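Local coordinates for protein carbohydrate deacetylase Agd3 (PDB 6NWZ) that probably removes N-acetyl groups from the exopolysaccharide galactosaminogalactan, as an enzyme required for biofilm formation by Aspergillus fumigatus, at residues A[145-150]-A[156-161]; A[536-541]-A[585-590]; A[127-132]-A[213-218]. All coordinates share one frame; numbering follows the deposited sequence.

Contact 1 (A[145-150]-A[156-161]); sequences LSFTDT and AGLKTG
Thr160 reaches across to the chain at Phe147-Thr150 with both branches of its side chain, each doing a different job. Its CG2, anti to the backbone N, lies over the turn that leaves the strand, 3.2 Å from Phe147 O and 3.6 Å from Thr148 C. OG1 takes the other direction, with chi1 at -44° setting it beside the backbone N, and meets Thr150 OG1 at 3.1 Å in a hydroxyl-hydroxyl hydrogen bond. The two threonine side chains run past each other in opposite senses, which also brings Thr150 CG2 alongside Thr160 OG1. Next to this pair, Gly161 N donates a 2.8 Å bond to Phe147 O, with 149° at the hydrogen. The first segment is the end of strand 144-147 and the turn after it, the second a loop on the way to strand 164-165, its antiparallel partner in the CBM87 region. Here the backbone bond and the threonine pair tie the connection at and just past the strand end. On the buried side the chemistry turns apolar: Leu158 CD1 comes obliquely onto the Phe147 ring, closest to CE2 at 3.5 Å, with CD2 and CZ slightly farther off. The leucine is extended beyond CB, chi2 -179°, which carries the methyl to the aromatic ring. Phe147 also packs against Leu229 and Ala232 of helix 224-237, while Leu158 touches Val585. At the strand end of the contact, Ser146 CB lies 3.9 Å from Gly161 O.

Contact 2 (A[536-541]-A[585-590]); sequences LGLRHD and VDWPLV
A Schellman motif ends helix 520-536, with Leu538 as its C-prime residue at positive phi (62°) and Arg539 N turned back to His534 O. This helix end packs on the loop that follows helix 569-584 in the deacetylase region, Leu536 meeting Val585 and Trp587, and Leu538 meeting Trp587. His534, two residues before Leu536, is a zinc ligand together with Asp530. The packing is apolar and fully buried. With CG of Leu536 beside the backbone N and CD1 continuing the chain anti to CA, the other methyl, CD2, is left to meet CZ3 of Trp587 at 3.9 Å; the two side chains cross at about a right angle. The same methyl lies 4.2 Å from Val585 CG1, so it is shared between valine and indole. Leu538 CD2 adds a looser, oblique approach to Trp587 CZ3 at 4.3 Å. Helix 224-237 contributes His231, which is bonded through NE2 to Leu536 O and meets the Trp587 ring edge-to-face, while Arg246 makes a cation-pi contact with the indole. On the pyrrole side, NE1 is hydrogen-bonded to Ala156 O. One face of the ring is covered from within its own loop, where Val585 CB sits 3.7 Å above the plane, over its centre.

Contact 3 (A[127-132]-A[213-218]); sequences FGASAV and AFFIGF
Phe127 and Phe215 have nearly equal areas buried here, and they meet through the CB of one and the ring rim of the other rather than by stacking. Phe127 CB lies at the edge of the Phe215 ring and in its plane, 3.9 Å from CE1. The Phe127 ring itself leans the other way: with chi1 at -52° its CG stands beside the backbone N, and CD1 reaches Ala213 CB at 3.6 Å, an oblique approach. Ala213, third in buried area, thus props the Phe127 ring, while Phe215 meets the base of the same side chain. Although the Phe215 CB does not point at the other segment, the end of the ring comes nearer, and CZ touches Ala129 CB at 3.9 Å. All of these contacts are apolar and shut away from solvent. Within the CBM87 region, strand 209-214 runs between 115-119, its parallel neighbour, which places Gln118 against Phe127, and 198-206, its antiparallel one, whose Thr199 and Val202 touch Phe215. Phe127 also rests on Val121. Strand 129-131 pairs instead with strand 174-176, whose Ala174 touches Phe215, so that Phe215, just past the end of strand 209-214, packs between the two-stranded sheet and strand 198-206.

Contact 2 lies deepest, its centre about 7 Å from that of the chain; contact 3 is about 30 Å out but equally buried, and contact 1 is partly open to solvent. The chemistry follows: contacts 2 and 3 join their segments by apolar packing alone, whereas contact 1 adds hydrogen bonds at its more exposed side. Contacts 1 and 3 both belong to the CBM87 region, and touch at Leu145 CD2 and Ile216 CD1, 4.2 Å apart. Contact 2 belongs to the deacetylase region, yet it abuts contact 1, where Gly157 O lies 3.0 Å from Asp586 N in a probable hydrogen bond between the two regions. Contacts 2 and 3 do not touch.

Contact 1 (A[145-150]-A[156-161])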
ATOM      1  N   LEU A 145      23.096  -4.558  -0.864  1.00 42.59           N
ATOM      2  CA  LEU A 145      22.652  -5.937  -0.721  1.00 29.35           C
ATOM      3  C   LEU A 145      21.817  -6.310  -1.936  1.00 31.00           C
ATOM      4  O   LEU A 145      21.069  -5.479  -2.458  1.00 37.75           O
ATOM      5  CB  LEU A 145      21.836  -6.115   0.567  1.00 20.15           C
ATOM      6  CG  LEU A 145      20.875  -7.297   0.713  1.00 19.23           C
ATOM      7  CD1 LEU A 145      21.639  -8.591   0.773  1.00 26.46           C
ATOM      8  CD2 LEU A 145      20.036  -7.136   1.957  1.00 25.44           C
ATOM      9  N   SER A 146      21.946  -7.554  -2.389  1.00 25.04           N
ATOM     10  CA  SER A 146      21.186  -7.996  -3.549  1.00 32.60           C
ATOM     11  C   SER A 146      21.019  -9.506  -3.508  1.00 30.93           C
ATOM     12  O   SER A 146      21.893 -10.226  -3.018  1.00 39.27           O
ATOM     13  CB  SER A 146      21.874  -7.596  -4.853  1.00 20.01           C
ATOM     14  OG  SER A 146      23.028  -8.392  -5.043  1.00 31.84           O
ATOM     15  N   PHE A 147      19.889  -9.975  -4.038  1.00 20.00           N
ATOM     16  CA  PHE A 147      19.689 -11.404  -4.234  1.00 21.10           C
ATOM     17  C   PHE A 147      20.531 -11.892  -5.403  1.00 33.12           C
ATOM     18  O   PHE A 147      20.510 -11.298  -6.486  1.00 31.06           O
ATOM     19  CB  PHE A 147      18.214 -11.716  -4.489  1.00 26.79           C
ATOM     20  CG  PHE A 147      17.364 -11.668  -3.254  1.00 23.49           C
ATOM     21  CD1 PHE A 147      17.504 -12.629  -2.266  1.00 24.35           C
ATOM     22  CD2 PHE A 147      16.430 -10.663  -3.081  1.00 21.14           C
ATOM     23  CE1 PHE A 147      16.729 -12.583  -1.126  1.00 32.80           C
ATOM     24  CE2 PHE A 147      15.653 -10.612  -1.946  1.00 32.02           C
ATOM     25  CZ  PHE A 147      15.803 -11.572  -0.966  1.00 31.69           C
ATOM     26  N   THR A 148      21.278 -12.972  -5.185  1.00 19.77           N
ATOM     27  CA  THR A 148      22.087 -13.564  -6.236  1.00 22.45           C
ATOM     28  C   THR A 148      21.476 -14.834  -6.809  1.00 31.01           C
ATOM     29  O   THR A 148      21.923 -15.299  -7.863  1.00 31.28           O
ATOM     30  CB  THR A 148      23.494 -13.863  -5.717  1.00 30.47           C
ATOM     31  OG1 THR A 148      23.409 -14.715  -4.569  1.00 30.58           O
ATOM     32  CG2 THR A 148      24.185 -12.571  -5.332  1.00 29.43           C
ATOM     33  N   ASP A 149      20.465 -15.395  -6.152  1.00 26.75           N
ATOM     34  CA  ASP A 149      19.814 -16.605  -6.639  1.00 33.02           C
ATOM     35  C   ASP A 149      18.394 -16.613  -6.088  1.00 28.40           C
ATOM     36  O   ASP A 149      18.197 -16.726  -4.874  1.00 32.37           O
ATOM     37  CB  ASP A 149      20.590 -17.851  -6.215  1.00 29.67           C
ATOM     38  CG  ASP A 149      20.014 -19.134  -6.795  1.00 46.67           C
ATOM     39  OD1 ASP A 149      19.061 -19.070  -7.601  1.00 42.59           O
ATOM     40  OD2 ASP A 149      20.522 -20.218  -6.438  1.00 49.85           O
ATOM     41  N   THR A 150      17.414 -16.474  -6.979  1.00 26.52           N
ATOM     42  CA  THR A 150      16.005 -16.499  -6.618  1.00 20.07           C
ATOM     43  C   THR A 150      15.309 -17.767  -7.095  1.00 29.63           C
ATOM     44  O   THR A 150      14.075 -17.823  -7.088  1.00 35.35           O
ATOM     45  CB  THR A 150      15.291 -15.268  -7.180  1.00 19.63           C
ATOM     46  OG1 THR A 150      15.391 -15.263  -8.611  1.00 37.74           O
ATOM     47  CG2 THR A 150      15.922 -14.005  -6.637  1.00 27.38           C
ATOM     48  N   ALA A 156       8.036 -15.433  -6.229  1.00 38.10           N
ATOM     49  CA  ALA A 156       8.157 -14.181  -5.491  1.00 26.66           C
ATOM     50  C   ALA A 156       8.339 -12.988  -6.417  1.00 30.38           C
ATOM     51  O   ALA A 156       8.041 -11.858  -6.018  1.00 32.15           O
ATOM     52  CB  ALA A 156       9.320 -14.259  -4.501  1.00 29.46           C
ATOM     53  N   GLY A 157       8.813 -13.210  -7.640  1.00 29.40           N
ATOM     54  CA  GLY A 157       8.916 -12.129  -8.599  1.00 20.08           C
ATOM     55  C   GLY A 157       9.994 -11.115  -8.309  1.00 31.79           C
ATOM     56  O   GLY A 157       9.919  -9.985  -8.804  1.00 37.35           O
ATOM     57  N   LEU A 158      10.996 -11.477  -7.515  1.00 31.89           N
ATOM     58  CA  LEU A 158      12.091 -10.568  -7.220  1.00 28.10           C
ATOM     59  C   LEU A 158      13.120 -10.623  -8.342  1.00 30.56           C
ATOM     60  O   LEU A 158      13.488 -11.707  -8.806  1.00 49.06           O
ATOM     61  CB  LEU A 158      12.735 -10.928  -5.883  1.00 26.56           C
ATOM     62  CG  LEU A 158      11.772 -11.027  -4.700  1.00 25.70           C
ATOM     63  CD1 LEU A 158      12.522 -11.362  -3.418  1.00 18.69           C
ATOM     64  CD2 LEU A 158      10.997  -9.734  -4.547  1.00 25.44           C
ATOM     65  N   LYS A 159      13.573  -9.454  -8.786  1.00 35.20           N
ATOM     66  CA  LYS A 159      14.549  -9.375  -9.865  1.00 26.57           C
ATOM     67  C   LYS A 159      15.953  -9.550  -9.297  1.00 35.15           C
ATOM     68  O   LYS A 159      16.386  -8.775  -8.437  1.00 49.43           O
ATOM     69  CB  LYS A 159      14.411  -8.053 -10.620  1.00 19.40           C
ATOM     70  CG  LYS A 159      13.185  -8.032 -11.523  1.00 26.01           C
ATOM     71  CD  LYS A 159      13.038  -6.754 -12.333  1.00 20.28           C
ATOM     72  CE  LYS A 159      11.777  -6.827 -13.202  1.00 20.82           C
ATOM     73  NZ  LYS A 159      11.457  -5.558 -13.926  1.00 33.45           N
ATOM     74  N   THR A 160      16.651 -10.571  -9.783  1.00 36.55           N
ATOM     75  CA  THR A 160      17.975 -10.913  -9.282  1.00 28.22           C
ATOM     76  C   THR A 160      18.982  -9.814  -9.601  1.00 31.92           C
ATOM     77  O   THR A 160      18.945  -9.204 -10.674  1.00 45.28           O
ATOM     78  CB  THR A 160      18.431 -12.240  -9.896  1.00 33.72           C
ATOM     79  OG1 THR A 160      17.349 -13.183  -9.859  1.00 40.09           O
ATOM     80  CG2 THR A 160      19.615 -12.813  -9.140  1.00 20.64           C
ATOM     81  N   GLY A 161      19.886  -9.559  -8.656  1.00 24.60           N
ATOM     82  CA  GLY A 161      20.982  -8.639  -8.863  1.00 29.13           C
ATOM     83  C   GLY A 161      20.684  -7.187  -8.563  1.00 29.89           C
ATOM     84  O   GLY A 161      21.617  -6.374  -8.537  1.00 46.15           O
TER

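Contact 2 (A[536-541]-A[585-590])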
ATOM      1  N   LEU A 536       5.845  -2.091  -1.301  1.00 26.29           N
ATOM      2  CA  LEU A 536       6.360  -3.417  -0.987  1.00 31.99           C
ATOM      3  C   LEU A 536       5.779  -3.973   0.311  1.00 31.82           C
ATOM      4  O   LEU A 536       5.915  -5.174   0.569  1.00 26.37           O
ATOM      5  CB  LEU A 536       7.891  -3.382  -0.926  1.00 28.94           C
ATOM      6  CG  LEU A 536       8.552  -3.032  -2.265  1.00 23.28           C
ATOM      7  CD1 LEU A 536      10.067  -2.995  -2.165  1.00 18.93           C
ATOM      8  CD2 LEU A 536       8.115  -4.026  -3.321  1.00 24.97           C
ATOM      9  N   GLY A 537       5.138  -3.139   1.123  1.00 31.71           N
ATOM     10  CA  GLY A 537       4.367  -3.592   2.259  1.00 22.14           C
ATOM     11  C   GLY A 537       2.929  -3.923   1.930  1.00 31.27           C
ATOM     12  O   GLY A 537       2.143  -4.208   2.839  1.00 34.93           O
ATOM     13  N   LEU A 538       2.565  -3.879   0.645  1.00 28.21           N
ATOM     14  CA  LEU A 538       1.225  -4.222   0.164  1.00 37.03           C
ATOM     15  C   LEU A 538       0.154  -3.297   0.741  1.00 33.61           C
ATOM     16  O   LEU A 538      -1.011  -3.679   0.870  1.00 47.05           O
ATOM     17  CB  LEU A 538       0.883  -5.689   0.450  1.00 32.41           C
ATOM     18  CG  LEU A 538       1.869  -6.722  -0.101  1.00 29.23           C
ATOM     19  CD1 LEU A 538       1.288  -8.130  -0.002  1.00 30.48           C
ATOM     20  CD2 LEU A 538       2.270  -6.390  -1.532  1.00 22.02           C
ATOM     21  N   ARG A 539       0.539  -2.071   1.082  1.00 28.28           N
ATOM     22  CA  ARG A 539      -0.420  -1.063   1.511  1.00 32.35           C
ATOM     23  C   ARG A 539      -1.156  -0.526   0.287  1.00 36.39           C
ATOM     24  O   ARG A 539      -0.542   0.089  -0.594  1.00 35.03           O
ATOM     25  CB  ARG A 539       0.293   0.057   2.264  1.00 34.82           C
ATOM     26  CG  ARG A 539       1.059  -0.422   3.495  1.00 31.86           C
ATOM     27  CD  ARG A 539       0.121  -0.763   4.641  1.00 29.16           C
ATOM     28  NE  ARG A 539      -0.460   0.443   5.218  1.00 52.72           N
ATOM     29  CZ  ARG A 539      -0.016   1.034   6.323  1.00 52.63           C
ATOM     30  NH1 ARG A 539       1.011   0.518   6.992  1.00 30.61           N
ATOM     31  NH2 ARG A 539      -0.604   2.139   6.764  1.00 45.08           N
ATOM     32  N   HIS A 540      -2.465  -0.767   0.226  1.00 31.50           N
ATOM     33  CA  HIS A 540      -3.291  -0.360  -0.903  1.00 27.24           C
ATOM     34  C   HIS A 540      -3.766   1.087  -0.815  1.00 32.50           C
ATOM     35  O   HIS A 540      -4.625   1.484  -1.611  1.00 35.71           O
ATOM     36  CB  HIS A 540      -4.504  -1.287  -1.028  1.00 38.05           C
ATOM     37  CG  HIS A 540      -4.153  -2.691  -1.408  1.00 41.39           C
ATOM     38  ND1 HIS A 540      -5.096  -3.690  -1.522  1.00 46.59           N
ATOM     39  CD2 HIS A 540      -2.962  -3.263  -1.708  1.00 42.63           C
ATOM     40  CE1 HIS A 540      -4.500  -4.816  -1.872  1.00 48.08           C
ATOM     41  NE2 HIS A 540      -3.206  -4.584  -1.993  1.00 34.79           N
ATOM     42  N   ASP A 541      -3.240   1.872   0.126  1.00 40.52           N
ATOM     43  CA  ASP A 541      -3.646   3.265   0.253  1.00 36.49           C
ATOM     44  C   ASP A 541      -3.247   4.048  -0.991  1.00 36.02           C
ATOM     45  O   ASP A 541      -2.207   3.795  -1.606  1.00 42.98           O
ATOM     46  CB  ASP A 541      -3.004   3.915   1.483  1.00 43.76           C
ATOM     47  CG  ASP A 541      -2.854   2.957   2.648  1.00 46.95           C
ATOM     48  OD1 ASP A 541      -3.081   1.743   2.458  1.00 48.70           O
ATOM     49  OD2 ASP A 541      -2.506   3.423   3.755  1.00 41.09           O
ATOM     50  N   VAL A 585      10.966  -5.565  -8.599  1.00 30.05           N
ATOM     51  CA  VAL A 585      10.053  -6.687  -8.775  1.00 28.04           C
ATOM     52  C   VAL A 585       9.489  -6.656 -10.192  1.00 35.93           C
ATOM     53  O   VAL A 585       9.601  -5.662 -10.910  1.00 32.45           O
ATOM     54  CB  VAL A 585       8.904  -6.666  -7.749  1.00 26.59           C
ATOM     55  CG1 VAL A 585       9.449  -6.674  -6.330  1.00 23.77           C
ATOM     56  CG2 VAL A 585       8.041  -5.447  -7.970  1.00 21.61           C
ATOM     57  N   ASP A 586       8.868  -7.769 -10.591  1.00 38.59           N
ATOM     58  CA  ASP A 586       8.170  -7.840 -11.869  1.00 43.33           C
ATOM     59  C   ASP A 586       6.654  -7.849 -11.701  1.00 36.49           C
ATOM     60  O   ASP A 586       5.928  -8.182 -12.643  1.00 29.45           O
ATOM     61  CB  ASP A 586       8.619  -9.060 -12.675  1.00 46.58           C
ATOM     62  CG  ASP A 586       8.342 -10.369 -11.965  1.00 86.11           C
ATOM     63  OD1 ASP A 586       7.172 -10.812 -11.951  1.00 94.69           O
ATOM     64  OD2 ASP A 586       9.297 -10.953 -11.413  1.00101.47           O
ATOM     65  N   TRP A 587       6.158  -7.483 -10.522  1.00 30.07           N
ATOM     66  CA  TRP A 587       4.730  -7.504 -10.271  1.00 24.51           C
ATOM     67  C   TRP A 587       4.016  -6.449 -11.113  1.00 32.71           C
ATOM     68  O   TRP A 587       4.613  -5.445 -11.514  1.00 30.95           O
ATOM     69  CB  TRP A 587       4.441  -7.248  -8.795  1.00 23.79           C
ATOM     70  CG  TRP A 587       5.227  -8.094  -7.842  1.00 31.70           C
ATOM     71  CD1 TRP A 587       5.852  -9.280  -8.108  1.00 31.74           C
ATOM     72  CD2 TRP A 587       5.475  -7.809  -6.463  1.00 26.27           C
ATOM     73  NE1 TRP A 587       6.473  -9.749  -6.975  1.00 29.71           N
ATOM     74  CE2 TRP A 587       6.255  -8.862  -5.951  1.00 27.91           C
ATOM     75  CE3 TRP A 587       5.112  -6.763  -5.610  1.00 23.85           C
ATOM     76  CZ2 TRP A 587       6.678  -8.899  -4.626  1.00 35.64           C
ATOM     77  CZ3 TRP A 587       5.532  -6.801  -4.297  1.00 32.14           C
ATOM     78  CH2 TRP A 587       6.306  -7.862  -3.817  1.00 30.85           C
ATOM     79  N   PRO A 588       2.735  -6.655 -11.392  1.00 37.53           N
ATOM     80  CA  PRO A 588       1.947  -5.606 -12.042  1.00 41.13           C
ATOM     81  C   PRO A 588       1.657  -4.458 -11.087  1.00 41.55           C
ATOM     82  O   PRO A 588       1.676  -4.604  -9.861  1.00 34.79           O
ATOM     83  CB  PRO A 588       0.652  -6.326 -12.445  1.00 29.97           C
ATOM     84  CG  PRO A 588       0.983  -7.788 -12.393  1.00 38.35           C
ATOM     85  CD  PRO A 588       2.001  -7.925 -11.306  1.00 30.02           C
ATOM     86  N   LEU A 589       1.404  -3.292 -11.674  1.00 32.93           N
ATOM     87  CA  LEU A 589       0.837  -2.150 -10.969  1.00 32.27           C
ATOM     88  C   LEU A 589      -0.563  -1.929 -11.521  1.00 36.42           C
ATOM     89  O   LEU A 589      -0.726  -1.677 -12.720  1.00 33.67           O
ATOM     90  CB  LEU A 589       1.689  -0.894 -11.145  1.00 19.82           C
ATOM     91  CG  LEU A 589       3.054  -0.857 -10.456  1.00 32.34           C
ATOM     92  CD1 LEU A 589       3.874   0.321 -10.955  1.00 26.27           C
ATOM     93  CD2 LEU A 589       2.886  -0.779  -8.952  1.00 20.00           C
ATOM     94  N   VAL A 590      -1.568  -2.034 -10.659  1.00 33.43           N
ATOM     95  CA  VAL A 590      -2.960  -1.946 -11.079  1.00 35.66           C
ATOM     96  C   VAL A 590      -3.604  -0.756 -10.386  1.00 37.24           C
ATOM     97  O   VAL A 590      -3.627  -0.687  -9.152  1.00 34.02           O
ATOM     98  CB  VAL A 590      -3.729  -3.238 -10.774  1.00 23.47           C
ATOM     99  CG1 VAL A 590      -5.151  -3.098 -11.235  1.00 26.34           C
ATOM    100  CG2 VAL A 590      -3.059  -4.415 -11.462  1.00 31.00           C
TER

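Contact 3 (A[127-132]-A[213-218])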
ATOM      1  N   PHE A 127      23.640 -22.349  10.980  1.00 40.29           N
ATOM      2  CA  PHE A 127      23.221 -21.801   9.698  1.00 46.35           C
ATOM      3  C   PHE A 127      24.240 -22.088   8.603  1.00 42.63           C
ATOM      4  O   PHE A 127      24.213 -21.447   7.547  1.00 36.87           O
ATOM      5  CB  PHE A 127      22.968 -20.299   9.820  1.00 44.83           C
ATOM      6  CG  PHE A 127      22.042 -19.937  10.943  1.00 45.74           C
ATOM      7  CD1 PHE A 127      20.715 -20.338  10.922  1.00 41.09           C
ATOM      8  CD2 PHE A 127      22.499 -19.210  12.029  1.00 33.48           C
ATOM      9  CE1 PHE A 127      19.861 -20.010  11.956  1.00 31.69           C
ATOM     10  CE2 PHE A 127      21.653 -18.879  13.063  1.00 31.76           C
ATOM     11  CZ  PHE A 127      20.331 -19.280  13.029  1.00 32.99           C
ATOM     12  N   GLY A 128      25.143 -23.037   8.846  1.00 37.23           N
ATOM     13  CA  GLY A 128      26.077 -23.480   7.825  1.00 39.82           C
ATOM     14  C   GLY A 128      27.050 -22.420   7.362  1.00 44.16           C
ATOM     15  O   GLY A 128      27.524 -22.481   6.222  1.00 49.30           O
ATOM     16  N   ALA A 129      27.368 -21.452   8.218  1.00 35.46           N
ATOM     17  CA  ALA A 129      28.245 -20.359   7.831  1.00 49.51           C
ATOM     18  C   ALA A 129      29.008 -19.857   9.049  1.00 45.52           C
ATOM     19  O   ALA A 129      28.685 -20.181  10.194  1.00 50.54           O
ATOM     20  CB  ALA A 129      27.461 -19.212   7.183  1.00 36.23           C
ATOM     21  N   SER A 130      30.033 -19.057   8.781  1.00 39.70           N
ATOM     22  CA  SER A 130      30.801 -18.382   9.814  1.00 43.90           C
ATOM     23  C   SER A 130      30.958 -16.918   9.441  1.00 52.23           C
ATOM     24  O   SER A 130      30.991 -16.558   8.260  1.00 53.42           O
ATOM     25  CB  SER A 130      32.180 -19.004   9.999  1.00 30.92           C
ATOM     26  OG  SER A 130      32.826 -19.134   8.745  1.00 60.23           O
ATOM     27  N   ALA A 131      31.059 -16.076  10.461  1.00 43.91           N
ATOM     28  CA  ALA A 131      31.240 -14.654  10.222  1.00 42.62           C
ATOM     29  C   ALA A 131      32.629 -14.386   9.661  1.00 39.60           C
ATOM     30  O   ALA A 131      33.619 -14.978  10.103  1.00 51.75           O
ATOM     31  CB  ALA A 131      31.036 -13.868  11.513  1.00 41.13           C
ATOM     32  N   VAL A 132      32.700 -13.487   8.677  1.00 39.78           N
ATOM     33  CA  VAL A 132      33.980 -12.977   8.209  1.00 37.86           C
ATOM     34  C   VAL A 132      34.713 -12.244   9.323  1.00 49.79           C
ATOM     35  O   VAL A 132      35.893 -11.912   9.171  1.00 52.26           O
ATOM     36  CB  VAL A 132      33.766 -12.068   6.974  1.00 31.42           C
ATOM     37  CG1 VAL A 132      35.069 -11.811   6.256  1.00 33.14           C
ATOM     38  CG2 VAL A 132      32.782 -12.705   6.011  1.00 29.75           C
ATOM     39  N   ALA A 213      18.002 -18.554   6.293  1.00 29.47           N
ATOM     40  CA  ALA A 213      18.611 -17.739   7.338  1.00 32.28           C
ATOM     41  C   ALA A 213      19.084 -16.413   6.763  1.00 29.08           C
ATOM     42  O   ALA A 213      19.794 -16.388   5.752  1.00 35.26           O
ATOM     43  CB  ALA A 213      19.787 -18.470   7.998  1.00 21.78           C
ATOM     44  N   PHE A 214      18.708 -15.320   7.422  1.00 32.59           N
ATOM     45  CA  PHE A 214      19.092 -13.971   7.025  1.00 32.67           C
ATOM     46  C   PHE A 214      20.054 -13.401   8.061  1.00 33.23           C
ATOM     47  O   PHE A 214      19.691 -13.248   9.234  1.00 46.22           O
ATOM     48  CB  PHE A 214      17.865 -13.068   6.885  1.00 35.31           C
ATOM     49  CG  PHE A 214      17.095 -13.270   5.605  1.00 32.19           C
ATOM     50  CD1 PHE A 214      16.126 -14.252   5.511  1.00 27.37           C
ATOM     51  CD2 PHE A 214      17.330 -12.461   4.503  1.00 24.63           C
ATOM     52  CE1 PHE A 214      15.412 -14.433   4.340  1.00 31.73           C
ATOM     53  CE2 PHE A 214      16.621 -12.638   3.329  1.00 22.80           C
ATOM     54  CZ  PHE A 214      15.660 -13.625   3.246  1.00 31.99           C
ATOM     55  N   PHE A 215      21.273 -13.084   7.630  1.00 30.34           N
ATOM     56  CA  PHE A 215      22.294 -12.486   8.490  1.00 27.93           C
ATOM     57  C   PHE A 215      22.168 -10.969   8.569  1.00 40.98           C
ATOM     58  O   PHE A 215      23.172 -10.250   8.558  1.00 42.66           O
ATOM     59  CB  PHE A 215      23.678 -12.888   7.990  1.00 24.15           C
ATOM     60  CG  PHE A 215      23.871 -14.373   7.866  1.00 25.68           C
ATOM     61  CD1 PHE A 215      23.446 -15.228   8.870  1.00 26.48           C
ATOM     62  CD2 PHE A 215      24.467 -14.915   6.736  1.00 33.66           C
ATOM     63  CE1 PHE A 215      23.620 -16.600   8.755  1.00 23.71           C
ATOM     64  CE2 PHE A 215      24.644 -16.286   6.614  1.00 33.41           C
ATOM     65  CZ  PHE A 215      24.219 -17.128   7.626  1.00 37.09           C
ATOM     66  N   ILE A 216      20.940 -10.458   8.644  1.00 33.87           N
ATOM     67  CA  ILE A 216      20.685  -9.025   8.717  1.00 25.87           C
ATOM     68  C   ILE A 216      19.413  -8.820   9.525  1.00 34.08           C
ATOM     69  O   ILE A 216      18.519  -9.672   9.531  1.00 39.04           O
ATOM     70  CB  ILE A 216      20.579  -8.397   7.304  1.00 29.01           C
ATOM     71  CG1 ILE A 216      20.340  -6.890   7.390  1.00 27.30           C
ATOM     72  CG2 ILE A 216      19.483  -9.072   6.480  1.00 27.45           C
ATOM     73  CD1 ILE A 216      20.353  -6.204   6.048  1.00 30.90           C
ATOM     74  N   GLY A 217      19.346  -7.698  10.240  1.00 27.42           N
ATOM     75  CA  GLY A 217      18.148  -7.382  10.995  1.00 41.27           C
ATOM     76  C   GLY A 217      17.007  -6.936  10.097  1.00 41.39           C
ATOM     77  O   GLY A 217      17.206  -6.460   8.981  1.00 46.65           O
ATOM     78  N   PHE A 218      15.787  -7.101  10.603  1.00 33.85           N
ATOM     79  CA  PHE A 218      14.577  -6.679   9.912  1.00 31.80           C
ATOM     80  C   PHE A 218      13.873  -5.575  10.694  1.00 39.37           C
ATOM     81  O   PHE A 218      13.892  -5.560  11.929  1.00 30.49           O
ATOM     82  CB  PHE A 218      13.628  -7.861   9.704  1.00 25.69           C
ATOM     83  CG  PHE A 218      13.909  -8.644   8.457  1.00 27.36           C
ATOM     84  CD1 PHE A 218      15.062  -9.395   8.336  1.00 31.42           C
ATOM     85  CD2 PHE A 218      13.008  -8.633   7.408  1.00 28.15           C
ATOM     86  CE1 PHE A 218      15.314 -10.120   7.183  1.00 24.82           C
ATOM     87  CE2 PHE A 218      13.253  -9.355   6.255  1.00 25.77           C
ATOM     88  CZ  PHE A 218      14.407 -10.099   6.143  1.00 28.89           C
TER